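Local coordinates for fat acid-binding protein (Eubacterium ventriosum, PDB 3NYI), which probably binds long-chain fatty acids as a member of the DegV family, and is found here with stearic acid bound, at residues Ile46-Asp49 and Glu50-Arg54. Residues are numbered along the deposited sequence; the frame is centred on the assembly and turned at random. Where two conformers were deposited one is given.
Sequences ITRD and ECYQR
T47 and E50 close a capping box at the start of helix 48-57. T47 N donates to E50 OE1 at 2.9 Å and meets it from above the carboxylate plane. E50 CG lies anti to its own carbonyl carbon (chi1 -57°), and the extended chain beyond it carries the carboxylate back to T47. In return E50 N donates to T47 OG1, although the placing of that hydroxyl is less certain. Backbone bonds of the first turns follow: C51 N to T47 O, Y52 N to R48 O and Q53 N to D49 O.

The charged and aromatic contacts centre on R48. Its guanidinium lies off-centre over one face of the Y52 ring, in a cation-pi contact; R48 CZ lies 4.0 Å from the centroid of the Y52 ring. The two planes are 38° apart, and R48 NE comes within 3.3 Å of Y52 CE1. R48 NH1 forms a salt bridge with D49 OD1, 3.1 Å away and in the guanidinium plane. D49 OD2 also pairs with K246. R48 NE and Y52 OH both bond to I272 O, while R48 NH2 bonds to G243 O. A methionine in place of R48 would probably leave D49 OD1, G243 O and the Y52 face without their cationic partner.

Apolar contact is slight: I46 CD1 approaches C51 CB at 4.4 Å, and both side chains touch I274 of helix 274-280. The arrangement is a capping box at the N-terminus of helix 48-57, tied by side chains to G243, K246 and I272, with the Y52 side chain about 7 Å from the bound stearic acid.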
ATOM      1  N   ILE A  46      15.823  -5.395   8.549  1.00 37.02           N
ATOM      2  CA  ILE A  46      15.621  -4.176   9.322  1.00 38.08           C
ATOM      3  C   ILE A  46      14.140  -4.057   9.613  1.00 37.15           C
ATOM      4  O   ILE A  46      13.324  -4.591   8.867  1.00 37.21           O
ATOM      5  CB  ILE A  46      16.090  -2.914   8.556  1.00 39.47           C
ATOM      6  CG1 ILE A  46      16.024  -1.686   9.467  1.00 39.93           C
ATOM      7  CG2 ILE A  46      15.259  -2.698   7.282  1.00 36.66           C
ATOM      8  CD1 ILE A  46      16.448  -0.409   8.800  1.00 47.14           C
ATOM      9  N   THR A  47      13.785  -3.375  10.696  1.00 40.01           N
ATOM     10  CA  THR A  47      12.373  -3.272  11.068  1.00 39.69           C
ATOM     11  C   THR A  47      11.780  -1.920  10.715  1.00 35.48           C
ATOM     12  O   THR A  47      12.485  -0.912  10.585  1.00 36.14           O
ATOM     13  CB  THR A  47      12.142  -3.502  12.573  1.00 42.99           C
ATOM     14  OG1 THR A  47      12.456  -2.302  13.288  1.00 42.57           O
ATOM     15  CG2 THR A  47      12.993  -4.658  13.084  1.00 50.86           C
ATOM     16  N   ARG A  48      10.460  -1.911  10.589  1.00 36.74           N
ATOM     17  CA  ARG A  48       9.737  -0.713  10.233  1.00 31.65           C
ATOM     18  C   ARG A  48       9.999   0.396  11.251  1.00 40.81           C
ATOM     19  O   ARG A  48      10.296   1.536  10.886  1.00 31.19           O
ATOM     20  CB  ARG A  48       8.251  -1.045  10.152  1.00 38.52           C
ATOM     21  CG  ARG A  48       7.389   0.110   9.778  1.00 33.53           C
ATOM     22  CD  ARG A  48       6.637   0.582  10.975  1.00 37.96           C
ATOM     23  NE  ARG A  48       5.571   1.489  10.588  1.00 34.94           N
ATOM     24  CZ  ARG A  48       5.022   2.365  11.415  1.00 35.53           C
ATOM     25  NH1 ARG A  48       5.460   2.434  12.661  1.00 35.42           N
ATOM     26  NH2 ARG A  48       4.049   3.168  10.997  1.00 26.55           N
ATOM     27  N   ASP A  49       9.913   0.063  12.534  1.00 39.54           N
ATOM     28  CA  ASP A  49      10.123   1.071  13.566  1.00 38.27           C
ATOM     29  C   ASP A  49      11.531   1.685  13.537  1.00 41.68           C
ATOM     30  O   ASP A  49      11.675   2.894  13.730  1.00 43.94           O
ATOM     31  CB  ASP A  49       9.760   0.520  14.952  1.00 46.50           C
ATOM     32  CG  ASP A  49       8.251   0.380  15.145  1.00 49.90           C
ATOM     33  OD1 ASP A  49       7.488   0.710  14.209  1.00 47.71           O
ATOM     34  OD2 ASP A  49       7.819  -0.060  16.228  1.00 54.57           O
ATOM     35  N   GLU A  50      12.555   0.867  13.282  1.00 39.47           N
ATOM     36  CA  GLU A  50      13.934   1.360  13.225  1.00 48.71           C
ATOM     37  C   GLU A  50      14.102   2.377  12.110  1.00 46.60           C
ATOM     38  O   GLU A  50      14.780   3.390  12.271  1.00 44.46           O
ATOM     39  CB  GLU A  50      14.918   0.233  12.938  1.00 56.08           C
ATOM     40  CG  GLU A  50      14.921  -0.923  13.894  1.00 68.32           C
ATOM     41  CD  GLU A  50      15.957  -1.949  13.488  1.00 76.84           C
ATOM     42  OE1 GLU A  50      15.578  -2.997  12.926  1.00 71.97           O
ATOM     43  OE2 GLU A  50      17.159  -1.688  13.703  1.00 87.68           O
ATOM     44  N   CYS A  51      13.513   2.078  10.958  1.00 38.04           N
ATOM     45  CA  CYS A  51      13.621   2.971   9.817  1.00 38.30           C
ATOM     46  C   CYS A  51      13.005   4.334  10.118  1.00 40.61           C
ATOM     47  O   CYS A  51      13.593   5.366   9.803  1.00 38.96           O
ATOM     48  CB  CYS A  51      12.964   2.342   8.584  1.00 36.39           C
ATOM     49  SG  CYS A  51      13.201   3.282   7.071  1.00 42.04           S
ATOM     50  N   TYR A  52      11.814   4.343  10.712  1.00 35.59           N
ATOM     51  CA  TYR A  52      11.174   5.605  11.043  1.00 33.09           C
ATOM     52  C   TYR A  52      12.075   6.397  11.993  1.00 39.45           C
ATOM     53  O   TYR A  52      12.188   7.622  11.889  1.00 38.23           O
ATOM     54  CB  TYR A  52       9.815   5.369  11.695  1.00 27.07           C
ATOM     55  CG  TYR A  52       8.638   5.251  10.726  1.00 33.10           C
ATOM     56  CD1 TYR A  52       8.337   4.046  10.100  1.00 33.80           C
ATOM     57  CD2 TYR A  52       7.807   6.337  10.476  1.00 32.55           C
ATOM     58  CE1 TYR A  52       7.236   3.941   9.231  1.00 29.76           C
ATOM     59  CE2 TYR A  52       6.707   6.239   9.615  1.00 29.32           C
ATOM     60  CZ  TYR A  52       6.431   5.042   8.997  1.00 29.80           C
ATOM     61  OH  TYR A  52       5.335   4.943   8.144  1.00 25.91           O
ATOM     62  N   GLN A  53      12.701   5.688  12.927  1.00 43.81           N
ATOM     63  CA  GLN A  53      13.590   6.323  13.901  1.00 54.84           C
ATOM     64  C   GLN A  53      14.753   7.041  13.231  1.00 51.54           C
ATOM     65  O   GLN A  53      15.038   8.197  13.553  1.00 53.14           O
ATOM     66  CB  GLN A  53      14.117   5.310  14.921  1.00 58.65           C
ATOM     67  CG  GLN A  53      13.316   5.252  16.211  1.00 62.13           C
ATOM     68  CD  GLN A  53      13.210   6.598  16.918  1.00 58.49           C
ATOM     69  OE1 GLN A  53      14.076   7.466  16.787  1.00 55.75           O
ATOM     70  NE2 GLN A  53      12.138   6.774  17.673  1.00 52.99           N
ATOM     71  N   ARG A  54      15.423   6.362  12.303  1.00 43.71           N
ATOM     72  CA  ARG A  54      16.539   6.971  11.590  0.53 45.85           C
ATOM     73  C   ARG A  54      16.113   8.289  10.962  1.00 42.61           C
ATOM     74  O   ARG A  54      16.835   9.271  11.019  1.00 40.19           O
ATOM     75  CB  ARG A  54      17.090   6.029  10.516  0.53 47.58           C
ATOM     76  CG  ARG A  54      17.841   4.826  11.061  0.53 48.76           C
ATOM     77  CD  ARG A  54      19.133   5.245  11.742  0.53 53.28           C
ATOM     78  NE  ARG A  54      19.974   6.062  10.869  0.53 52.63           N
ATOM     79  CZ  ARG A  54      20.809   5.570   9.960  0.53 50.99           C
ATOM     80  NH1 ARG A  54      20.918   4.258   9.795  0.53 52.17           N
ATOM     81  NH2 ARG A  54      21.535   6.392   9.211  0.53 47.87           N
TER